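Local coordinates for penicillin-binding protein 2 (Pbp2) (Helicobacter pylori, PDB 5LP5) that probably cross-links peptidoglycan as a penicillin-binding transpeptidase, and forms with MreC a core complex of the bacterial cell wall synthesis machinery, at residues Arg238-Lys241 with Glu242-Leu246; Lys286-Lys289 with Leu290-Ile294; Gly497-Tyr500 with His501-Gly505; Lys533-Tyr537 with Phe538-His542. All coordinates share one frame; numbering follows the deposited sequence.

Contact 1: residues Arg238-Lys241 with Glu242-Leu246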
loop_
_atom_site.group_PDB
_atom_site.type_symbol
_atom_site.label_atom_id
_atom_site.label_comp_id
_atom_site.label_asym_id
_atom_site.label_seq_id
_atom_site.Cartn_x
_atom_site.Cartn_y
_atom_site.Cartn_z
ATOM N N ARG A 238 14.886 2.852 16.396
ATOM C CA ARG A 238 15.352 2.308 17.668
ATOM C C ARG A 238 15.270 3.379 18.748
ATOM O O ARG A 238 14.740 3.149 19.833
ATOM C CB ARG A 238 16.777 1.796 17.541
ATOM C CG ARG A 238 16.903 0.580 16.630
ATOM C CD ARG A 238 18.331 0.376 16.128
ATOM N NE ARG A 238 18.758 1.496 15.301
ATOM C CZ ARG A 238 19.999 1.690 14.865
ATOM N NH1 ARG A 238 20.960 0.824 15.157
ATOM N NH2 ARG A 238 20.286 2.755 14.132
ATOM N N LEU A 239 15.786 4.561 18.429
ATOM C CA LEU A 239 15.765 5.686 19.354
ATOM C C LEU A 239 14.354 6.079 19.785
ATOM O O LEU A 239 14.162 6.456 20.936
ATOM C CB LEU A 239 16.464 6.890 18.740
ATOM C CG LEU A 239 17.970 6.780 18.528
ATOM C CD1 LEU A 239 18.493 8.069 17.903
ATOM C CD2 LEU A 239 18.707 6.496 19.823
ATOM N N GLN A 240 13.378 5.997 18.878
ATOM C CA GLN A 240 11.977 6.288 19.224
ATOM C C GLN A 240 11.377 5.216 20.114
ATOM O O GLN A 240 10.573 5.512 20.998
ATOM C CB GLN A 240 11.095 6.449 17.990
ATOM C CG GLN A 240 10.993 7.888 17.467
ATOM C CD GLN A 240 9.813 8.695 17.990
ATOM O OE1 GLN A 240 9.869 9.909 17.952
ATOM N NE2 GLN A 240 8.741 8.041 18.437
ATOM N N LYS A 241 11.750 3.964 19.894
ATOM C CA LYS A 241 11.248 2.914 20.768
ATOM C C LYS A 241 11.781 3.110 22.178
ATOM O O LYS A 241 11.062 2.847 23.147
ATOM C CB LYS A 241 11.571 1.523 20.230
ATOM C CG LYS A 241 10.637 1.110 19.113
ATOM C CD LYS A 241 10.761 -0.346 18.753
ATOM C CE LYS A 241 9.854 -0.649 17.574
ATOM N NZ LYS A 241 9.980 -2.065 17.137
ATOM N N GLU A 242 13.023 3.586 22.283
ATOM C CA GLU A 242 13.602 3.943 23.570
ATOM C C GLU A 242 12.775 5.042 24.196
ATOM O O GLU A 242 12.372 4.949 25.354
ATOM C CB GLU A 242 15.056 4.415 23.412
ATOM C CG GLU A 242 15.743 4.838 24.712
ATOM C CD GLU A 242 15.704 3.771 25.798
ATOM O OE1 GLU A 242 15.462 2.591 25.489
ATOM O OE2 GLU A 242 15.909 4.108 26.980
ATOM N N ALA A 243 12.522 6.083 23.410
ATOM C CA ALA A 243 11.715 7.219 23.840
ATOM C C ALA A 243 10.357 6.777 24.365
ATOM O O ALA A 243 9.932 7.220 25.412
ATOM C CB ALA A 243 11.547 8.191 22.697
ATOM N N ASP A 244 9.688 5.882 23.652
ATOM C CA ASP A 244 8.404 5.357 24.117
ATOM C C ASP A 244 8.582 4.675 25.469
ATOM O O ASP A 244 7.852 4.943 26.399
ATOM C CB ASP A 244 7.777 4.408 23.081
ATOM C CG ASP A 244 7.047 5.152 21.940
ATOM O OD1 ASP A 244 7.381 6.314 21.612
ATOM O OD2 ASP A 244 6.128 4.560 21.348
ATOM N N LYS A 245 9.575 3.809 25.582
ATOM C CA LYS A 245 9.849 3.077 26.833
ATOM C C LYS A 245 10.028 4.035 28.013
ATOM O O LYS A 245 9.525 3.794 29.093
ATOM C CB LYS A 245 11.105 2.202 26.652
ATOM C CG LYS A 245 11.563 1.381 27.843
ATOM C CD LYS A 245 10.779 0.086 28.005
ATOM C CE LYS A 245 11.428 -0.835 29.042
ATOM N NZ LYS A 245 10.520 -1.913 29.541
ATOM N N LEU A 246 10.737 5.129 27.802
ATOM C CA LEU A 246 11.033 6.059 28.881
ATOM C C LEU A 246 9.781 6.757 29.394
ATOM O O LEU A 246 9.677 7.029 30.590
ATOM C CB LEU A 246 12.065 7.093 28.422
ATOM C CG LEU A 246 13.474 6.570 28.087
ATOM C CD1 LEU A 246 14.348 7.662 27.473
ATOM C CD2 LEU A 246 14.140 5.991 29.325
#
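Backbone hydrogen bonds carry the contact between Arg238-Lys241 and Glu242-Leu246, each carbonyl receiving the NH four residues on. Asp244 N donates to Gln240 O at 2.8 Å, and the bonds from Glu242 N to Arg238 O, Ala243 N to Leu239 O and Lys245 N to Lys241 O are of similar length. All four are fairly straight, as expected of an undistorted alpha-helix.

Polar side chains meet on one flank, where Gln240 and Asp244 stand a turn apart. The chain of Gln240 bends at chi2 (-93°), leaving its NE2 3.9 Å from Asp244 OD1, with the amide and carboxylate planes 70° apart. Each has its stronger partner outside the helix: Gln240 OE1 accepts from the backbone N of Ala267, and Asp244 OD1 is bonded to the hydroxyl of Tyr270. Amide and carboxylate thus both reach the strand 264-270, and the buried glutamine has a partner for its oxygen.

Apolar residues fill the side of the helix turned to the protein. Ala243 is small enough to let the helix come close to Val266 and Tyr270, while the longer Leu239 reaches Val266 and also Leu582 of helix 572-584. Leu246 touches Lys577 of that same helix. The long, flexible Lys241 and Lys245 suit the exposed side, where their charges can remain in water.

Such an amphipathic helix, lying beside a C-terminal helix on one face of a five-stranded antiparallel sheet, is typical of the penicillin-recognising serine transpeptidase and beta-lactamase fold.

Contact 2: residues Lys286-Lys289 with Leu290-Ile294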
loop_
_atom_site.group_PDB
_atom_site.type_symbol
_atom_site.label_atom_id
_atom_site.label_comp_id
_atom_site.label_asym_id
_atom_site.label_seq_id
_atom_site.Cartn_x
_atom_site.Cartn_y
_atom_site.Cartn_z
ATOM N N LYS A 286 -13.845 3.779 19.152
ATOM C CA LYS A 286 -12.463 4.215 19.338
ATOM C C LYS A 286 -12.316 5.721 19.384
ATOM O O LYS A 286 -11.405 6.223 20.024
ATOM C CB LYS A 286 -11.581 3.618 18.257
ATOM C CG LYS A 286 -11.281 2.180 18.565
ATOM C CD LYS A 286 -10.794 1.450 17.346
ATOM C CE LYS A 286 -9.794 0.374 17.747
ATOM N NZ LYS A 286 -9.742 -0.729 16.739
ATOM N N TRP A 287 -13.218 6.440 18.727
ATOM C CA TRP A 287 -13.205 7.896 18.775
ATOM C C TRP A 287 -13.556 8.390 20.172
ATOM O O TRP A 287 -12.967 9.341 20.666
ATOM C CB TRP A 287 -14.175 8.479 17.753
ATOM C CG TRP A 287 -14.199 9.966 17.762
ATOM C CD1 TRP A 287 -15.216 10.763 18.206
ATOM C CD2 TRP A 287 -13.152 10.851 17.331
ATOM N NE1 TRP A 287 -14.877 12.091 18.063
ATOM C CE2 TRP A 287 -13.612 12.172 17.534
ATOM C CE3 TRP A 287 -11.874 10.657 16.809
ATOM C CZ2 TRP A 287 -12.830 13.292 17.224
ATOM C CZ3 TRP A 287 -11.101 11.770 16.497
ATOM C CH2 TRP A 287 -11.579 13.067 16.708
ATOM N N GLN A 288 -14.522 7.739 20.802
ATOM C CA GLN A 288 -14.876 8.035 22.189
ATOM C C GLN A 288 -13.687 7.755 23.103
ATOM O O GLN A 288 -13.393 8.528 24.019
ATOM C CB GLN A 288 -16.105 7.199 22.618
ATOM C CG GLN A 288 -16.688 7.516 23.991
ATOM C CD GLN A 288 -15.909 6.866 25.116
ATOM O OE1 GLN A 288 -15.326 5.789 24.942
ATOM N NE2 GLN A 288 -15.889 7.519 26.280
ATOM N N LYS A 289 -13.001 6.647 22.855
ATOM C CA LYS A 289 -11.884 6.248 23.711
ATOM C C LYS A 289 -10.764 7.266 23.676
ATOM O O LYS A 289 -10.100 7.488 24.672
ATOM C CB LYS A 289 -11.360 4.851 23.345
ATOM C CG LYS A 289 -12.236 3.707 23.860
ATOM C CD LYS A 289 -11.432 2.526 24.359
ATOM C CE LYS A 289 -12.325 1.527 25.080
ATOM N NZ LYS A 289 -13.360 0.930 24.191
ATOM N N LEU A 290 -10.566 7.895 22.528
ATOM C CA LEU A 290 -9.481 8.863 22.365
ATOM C C LEU A 290 -9.878 10.244 22.871
ATOM O O LEU A 290 -9.092 10.922 23.542
ATOM C CB LEU A 290 -9.059 8.955 20.894
ATOM C CG LEU A 290 -8.319 7.749 20.299
ATOM C CD1 LEU A 290 -8.116 7.992 18.815
ATOM C CD2 LEU A 290 -6.997 7.446 20.992
ATOM N N GLN A 291 -11.095 10.657 22.535
ATOM C CA GLN A 291 -11.605 11.971 22.905
ATOM C C GLN A 291 -11.767 12.088 24.410
ATOM O O GLN A 291 -11.392 13.095 24.991
ATOM C CB GLN A 291 -12.958 12.162 22.238
ATOM C CG GLN A 291 -13.396 13.588 22.061
ATOM C CD GLN A 291 -14.686 13.660 21.273
ATOM O OE1 GLN A 291 -15.564 12.778 21.397
ATOM N NE2 GLN A 291 -14.820 14.712 20.453
ATOM N N ASP A 292 -12.330 11.040 25.020
ATOM C CA ASP A 292 -12.642 11.019 26.464
ATOM C C ASP A 292 -11.527 10.471 27.362
ATOM O O ASP A 292 -11.667 10.466 28.591
ATOM C CB ASP A 292 -13.944 10.259 26.740
ATOM C CG ASP A 292 -15.168 11.023 26.284
ATOM O OD1 ASP A 292 -15.035 12.224 25.927
ATOM O OD2 ASP A 292 -16.270 10.428 26.291
ATOM N N ASP A 293 -10.427 10.021 26.766
ATOM C CA ASP A 293 -9.188 9.833 27.528
ATOM C C ASP A 293 -8.797 11.222 28.031
ATOM O O ASP A 293 -8.590 12.152 27.246
ATOM C CB ASP A 293 -8.074 9.211 26.669
ATOM C CG ASP A 293 -6.816 8.897 27.465
ATOM O OD1 ASP A 293 -6.666 9.388 28.596
ATOM O OD2 ASP A 293 -5.955 8.156 26.942
ATOM N N ILE A 294 -8.742 11.367 29.345
ATOM C CA ILE A 294 -8.439 12.655 29.942
ATOM C C ILE A 294 -7.015 13.118 29.618
ATOM O O ILE A 294 -6.760 14.318 29.598
ATOM C CB ILE A 294 -8.697 12.647 31.480
ATOM C CG1 ILE A 294 -8.380 14.005 32.106
ATOM C CG2 ILE A 294 -7.872 11.576 32.189
ATOM C CD1 ILE A 294 -8.958 15.184 31.354
#
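Gln288 and Asp292 are joined by a side-chain hydrogen bond across one helical turn, Gln288 NE2 donating to Asp292 OD2 at 2.9 Å. The carboxylate oxygen is met on its anti side, and the two chains cross at about a right angle with their amide and carboxylate planes 75° apart. A bend at chi2 of Gln288 (-80°) brings its amide round to the acid.

One residue earlier, Trp287 and Gln291 repeat the spacing without a hydrogen bond. The flat amide of Gln291, carried out on an extended chain, lies obliquely by the indole, Trp287 NE1 being 3.5 Å from Gln291 OE1 at an angle too poor for bonding. A long side chain suits this place because it can reach a large, partly exposed ring.

The i, i+4 spacing of both pairs follows the alpha-helical backbone of 284-291, a short surface helix of the transpeptidase domain, and the bonds that carry it on. Gln291 N donates to Trp287 O at 3.0 Å and Asp292 N to Gln288 O at 2.9 Å. The bond from Asp293 N to Lys289 O is weak, and the chain then runs on as a loop.

Further out, the side chain of Leu290 touches Tyr273, Phe278 and Pro297, while Trp287 touches Leu298; these two supply the helix's apolar contacts. The Asp293 carboxylate accepts from the backbone N of Tyr295 in the loop that follows, while the NH of Lys286 is bonded to the hydroxyl of Ser283.

Contact 3: residues Gly497-Tyr500 with His501-Gly505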
loop_
_atom_site.group_PDB
_atom_site.type_symbol
_atom_site.label_atom_id
_atom_site.label_comp_id
_atom_site.label_asym_id
_atom_site.label_seq_id
_atom_site.Cartn_x
_atom_site.Cartn_y
_atom_site.Cartn_z
ATOM N N GLY A 497 25.582 21.330 41.498
ATOM C CA GLY A 497 24.610 21.348 40.411
ATOM C C GLY A 497 23.299 20.698 40.786
ATOM O O GLY A 497 23.269 19.670 41.468
ATOM N N THR A 498 22.206 21.312 40.353
ATOM C CA THR A 498 20.876 20.770 40.634
ATOM C C THR A 498 20.726 19.342 40.106
ATOM O O THR A 498 20.097 18.505 40.739
ATOM C CB THR A 498 19.742 21.662 40.070
ATOM O OG1 THR A 498 18.486 20.976 40.185
ATOM C CG2 THR A 498 19.975 22.018 38.615
ATOM N N ALA A 499 21.337 19.069 38.960
ATOM C CA ALA A 499 21.181 17.788 38.279
ATOM C C ALA A 499 22.413 16.895 38.407
ATOM O O ALA A 499 22.848 16.295 37.425
ATOM C CB ALA A 499 20.881 18.046 36.812
ATOM N N TYR A 500 22.983 16.797 39.601
ATOM C CA TYR A 500 24.180 15.975 39.795
ATOM C C TYR A 500 23.851 14.566 40.289
ATOM O O TYR A 500 24.338 13.577 39.738
ATOM C CB TYR A 500 25.147 16.647 40.761
ATOM C CG TYR A 500 26.357 15.803 41.066
ATOM C CD1 TYR A 500 27.442 15.761 40.185
ATOM C CD2 TYR A 500 26.419 15.038 42.226
ATOM C CE1 TYR A 500 28.560 14.997 40.455
ATOM C CE2 TYR A 500 27.541 14.270 42.510
ATOM C CZ TYR A 500 28.613 14.250 41.616
ATOM O OH TYR A 500 29.736 13.478 41.871
ATOM N N HIS A 501 23.021 14.487 41.326
ATOM C CA HIS A 501 22.650 13.207 41.935
ATOM C C HIS A 501 21.850 12.324 40.966
ATOM O O HIS A 501 21.795 11.111 41.139
ATOM C CB HIS A 501 21.900 13.425 43.272
ATOM C CG HIS A 501 20.409 13.592 43.138
ATOM N ND1 HIS A 501 19.816 14.722 42.605
ATOM C CD2 HIS A 501 19.391 12.761 43.472
ATOM C CE1 HIS A 501 18.502 14.577 42.618
ATOM N NE2 HIS A 501 18.217 13.397 43.141
ATOM N N SER A 502 21.265 12.944 39.941
ATOM C CA SER A 502 20.384 12.240 39.010
ATOM C C SER A 502 21.028 11.846 37.676
ATOM O O SER A 502 20.654 10.818 37.119
ATOM C CB SER A 502 19.112 13.056 38.759
ATOM O OG SER A 502 19.401 14.432 38.609
ATOM N N THR A 503 21.988 12.633 37.175
ATOM C CA THR A 503 22.574 12.371 35.843
ATOM C C THR A 503 23.895 11.649 35.877
ATOM O O THR A 503 24.750 11.869 35.023
ATOM C CB THR A 503 22.813 13.661 35.037
ATOM O OG1 THR A 503 23.871 14.432 35.631
ATOM C CG2 THR A 503 21.528 14.469 34.932
ATOM N N ARG A 504 24.077 10.780 36.851
ATOM C CA ARG A 504 25.287 10.019 36.898
ATOM C C ARG A 504 24.939 8.657 36.332
ATOM O O ARG A 504 23.761 8.284 36.273
ATOM C CB ARG A 504 25.843 10.020 38.320
ATOM C CG ARG A 504 26.515 11.346 38.660
ATOM C CD ARG A 504 27.154 11.269 40.023
ATOM N NE ARG A 504 26.170 11.053 41.095
ATOM C CZ ARG A 504 26.462 10.691 42.354
ATOM N NH1 ARG A 504 27.725 10.475 42.737
ATOM N NH2 ARG A 504 25.480 10.536 43.248
ATOM N N GLY A 505 25.958 7.938 35.865
ATOM C CA GLY A 505 25.769 6.706 35.084
ATOM C C GLY A 505 25.666 6.990 33.588
ATOM O O GLY A 505 24.983 6.265 32.860
#
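Tyr500, at the end of a type I beta turn that starts at Gly497, is overlaid by Arg504 four residues on. The turn, whose own bond from Tyr500 N to Gly497 O is weak, belongs to the loop between helix 475-493 and strand 511-517, the strand that probably bears the KTG motif of the transpeptidase fold.

The ring of Tyr500 takes a CH-pi contact from Arg504: Arg504 CD lies 4.0 Å from the ring centroid, over the face and offset toward the rim. Beyond CD, the bend at chi3 of Arg504 (-63°) folds the guanidinium back along the ring, the two planes only 25° apart, so that Arg504 CZ comes 3.7 Å from Tyr500 CE2. An arginine suits this exposed place because its CD methylene can lie on an aromatic face while the flat guanidinium runs on past CE2 at the ring's rim, its nitrogens still able to meet water.

Ala499 contributes mainly through its backbone. Its small methyl group fits a buried position against Val491, Cys512 and Thr514, and Ala499 CB is 4.1 Å from Thr503 CG2. Thr503 itself reaches Cys492, so alanine and threonine pack close to the disulfide between Cys492 and Cys512, which ties the helix to the strand.

His501 stays at the exposed side, with the edge of its imidazole toward Thr498 O, which lies 4.2 Å from His501 ND1; that carbonyl is bonded to the hydroxyl of Ser569. Ser502 OG in turn is bonded to Ser569 O. The threonine hydroxyl ties the following residues back to the turn: Thr503 OG1 donates to Ala499 O at 2.8 Å, nearly along the C=O axis.

Contact 4: residues Lys533-Tyr537 with Phe538-His542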
loop_
_atom_site.group_PDB
_atom_site.type_symbol
_atom_site.label_atom_id
_atom_site.label_comp_id
_atom_site.label_asym_id
_atom_site.label_seq_id
_atom_site.Cartn_x
_atom_site.Cartn_y
_atom_site.Cartn_z
ATOM N N LYS A 533 5.358 15.580 47.328
ATOM C CA LYS A 533 5.041 14.212 47.746
ATOM C C LYS A 533 3.618 14.057 48.297
ATOM O O LYS A 533 2.988 13.027 48.082
ATOM C CB LYS A 533 6.059 13.691 48.775
ATOM C CG LYS A 533 6.262 12.181 48.705
ATOM C CD LYS A 533 6.981 11.613 49.921
ATOM C CE LYS A 533 7.225 10.121 49.765
ATOM N NZ LYS A 533 8.308 9.642 50.662
ATOM N N ASP A 534 3.115 15.064 49.009
ATOM C CA ASP A 534 1.708 15.073 49.443
ATOM C C ASP A 534 0.762 15.536 48.322
ATOM O O ASP A 534 -0.456 15.554 48.501
ATOM C CB ASP A 534 1.525 15.988 50.665
ATOM C CG ASP A 534 2.177 15.437 51.918
ATOM O OD1 ASP A 534 2.481 14.220 51.967
ATOM O OD2 ASP A 534 2.380 16.226 52.863
ATOM N N MET A 535 1.322 15.892 47.170
ATOM C CA MET A 535 0.587 16.646 46.153
ATOM C C MET A 535 -0.131 15.694 45.182
ATOM O O MET A 535 0.487 14.786 44.623
ATOM C CB MET A 535 1.569 17.581 45.417
ATOM C CG MET A 535 1.021 18.967 45.066
ATOM S SD MET A 535 2.220 20.315 45.289
ATOM C CE MET A 535 1.677 21.550 44.107
ATOM N N GLU A 536 -1.437 15.894 44.999
ATOM C CA GLU A 536 -2.239 15.050 44.101
ATOM C C GLU A 536 -1.861 15.317 42.642
ATOM O O GLU A 536 -1.532 16.439 42.295
ATOM C CB GLU A 536 -3.739 15.291 44.325
ATOM C CG GLU A 536 -4.653 14.224 43.722
ATOM C CD GLU A 536 -5.113 14.539 42.304
ATOM O OE1 GLU A 536 -5.454 15.710 42.034
ATOM O OE2 GLU A 536 -5.137 13.609 41.463
ATOM N N TYR A 537 -1.927 14.275 41.814
ATOM C CA TYR A 537 -1.256 14.243 40.506
ATOM C C TYR A 537 -1.413 15.505 39.633
ATOM O O TYR A 537 -0.424 16.032 39.134
ATOM C CB TYR A 537 -1.669 12.980 39.732
ATOM C CG TYR A 537 -0.936 12.808 38.422
ATOM C CD1 TYR A 537 0.077 11.853 38.268
ATOM C CD2 TYR A 537 -1.259 13.599 37.327
ATOM C CE1 TYR A 537 0.749 11.716 37.061
ATOM C CE2 TYR A 537 -0.601 13.463 36.124
ATOM C CZ TYR A 537 0.395 12.539 35.988
ATOM O OH TYR A 537 0.985 12.478 34.745
ATOM N N PHE A 538 -2.636 15.992 39.449
ATOM C CA PHE A 538 -2.885 17.107 38.503
ATOM C C PHE A 538 -2.466 18.491 39.002
ATOM O O PHE A 538 -2.386 19.442 38.231
ATOM C CB PHE A 538 -4.354 17.124 38.089
ATOM C CG PHE A 538 -4.684 16.066 37.102
ATOM C CD1 PHE A 538 -4.294 16.214 35.786
ATOM C CD2 PHE A 538 -5.322 14.904 37.490
ATOM C CE1 PHE A 538 -4.561 15.232 34.859
ATOM C CE2 PHE A 538 -5.594 13.915 36.574
ATOM C CZ PHE A 538 -5.215 14.078 35.254
ATOM N N HIS A 539 -2.222 18.602 40.298
ATOM C CA HIS A 539 -1.782 19.871 40.886
ATOM C C HIS A 539 -0.270 20.069 40.759
ATOM O O HIS A 539 0.240 21.185 40.912
ATOM C CB HIS A 539 -2.236 19.948 42.343
ATOM C CG HIS A 539 -3.571 20.596 42.499
ATOM N ND1 HIS A 539 -4.742 19.884 42.655
ATOM C CD2 HIS A 539 -3.921 21.903 42.474
ATOM C CE1 HIS A 539 -5.754 20.728 42.748
ATOM N NE2 HIS A 539 -5.284 21.959 42.642
ATOM N N ARG A 540 0.423 18.981 40.436
ATOM C CA ARG A 540 1.868 18.957 40.418
ATOM C C ARG A 540 2.433 19.835 39.325
ATOM O O ARG A 540 1.876 19.934 38.220
ATOM C CB ARG A 540 2.357 17.529 40.227
ATOM C CG ARG A 540 2.021 16.617 41.396
ATOM C CD ARG A 540 2.421 15.173 41.118
ATOM N NE ARG A 540 2.061 14.302 42.233
ATOM C CZ ARG A 540 2.209 12.981 42.244
ATOM N NH1 ARG A 540 2.713 12.342 41.195
ATOM N NH2 ARG A 540 1.837 12.291 43.314
ATOM N N SER A 541 3.557 20.470 39.657
ATOM C CA SER A 541 4.343 21.246 38.705
ATOM C C SER A 541 4.860 20.343 37.547
ATOM O O SER A 541 5.155 19.157 37.755
ATOM C CB SER A 541 5.515 21.912 39.449
ATOM O OG SER A 541 5.138 22.349 40.756
ATOM N N HIS A 542 4.938 20.896 36.337
ATOM C CA HIS A 542 5.551 20.188 35.212
ATOM C C HIS A 542 7.078 20.254 35.321
ATOM O O HIS A 542 7.628 21.128 36.008
ATOM C CB HIS A 542 5.147 20.788 33.861
ATOM C CG HIS A 542 3.675 20.889 33.646
ATOM N ND1 HIS A 542 2.817 19.830 33.835
ATOM C CD2 HIS A 542 2.911 21.924 33.227
ATOM C CE1 HIS A 542 1.582 20.215 33.563
ATOM N NE2 HIS A 542 1.611 21.484 33.197
#
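Met535 offers its carbonyl oxygen to the side of the Arg540 guanidinium, receiving NE at 2.9 Å and NH2 at 3.1 Å. The oxygen lies close to the guanidinium plane; NH2 comes in nearly in line with the C=O bond, whereas NE stands above the carbonyl plane. Arg540 is extended from CG to NE, the length needed to span the turn, and two donors on one acceptor restrict its rotation. The flexible thioether of Met535 bends back so that Met535 CE touches His539 O at 3.5 Å.

Glu536 next accepts His539 N on its carbonyl O, at 3.0 Å. Its carboxylate runs beside Phe538, and Glu536 OE1 is 4.3 Å from His539 ND1, which might slightly favour a charged imidazole.

Tyr537 receives a weak bond from Arg540 N at its carbonyl, and its CA sits over one face of the guanidinium. Its ring makes an edge-to-face (T-shaped) pair with Phe538, CD2 above the centre of the phenylalanine ring and the centroids 5.4 Å apart. The phenol hydroxyl is bonded to Arg251, so tyrosine suits both jobs, and His564 meets both rings.

Two successive i to i+3 bonds, the second weak, together with the two-nitrogen grip of Arg540, make a compact surface turn in the loop leading into strand 542-549, the antiparallel neighbour of strand 511-517 in the transpeptidase sheet.

Along the chain the four contacts follow one another in series, and none touches another. Contact 1, on helix 237-246, packs on the antiparallel sheet 264-270, 252-258, 556-562, 542-549, 511-517 beside its outermost strand 264-270. Contacts 3 and 4 belong to the loops before and after strand 511-517, at the other edge; their centres are about 22 Å apart. Contact 2, on helix 284-291, has its centre about 38 Å from that of contact 3 and about 24 Å from that of contact 4, though its nearest atoms come within about 4 Å of contact 4. Contacts 2 and 4 are surface elements, contact 3 lies by the edge strand probably bearing the KTG motif, and contact 1 helps cover the sheet.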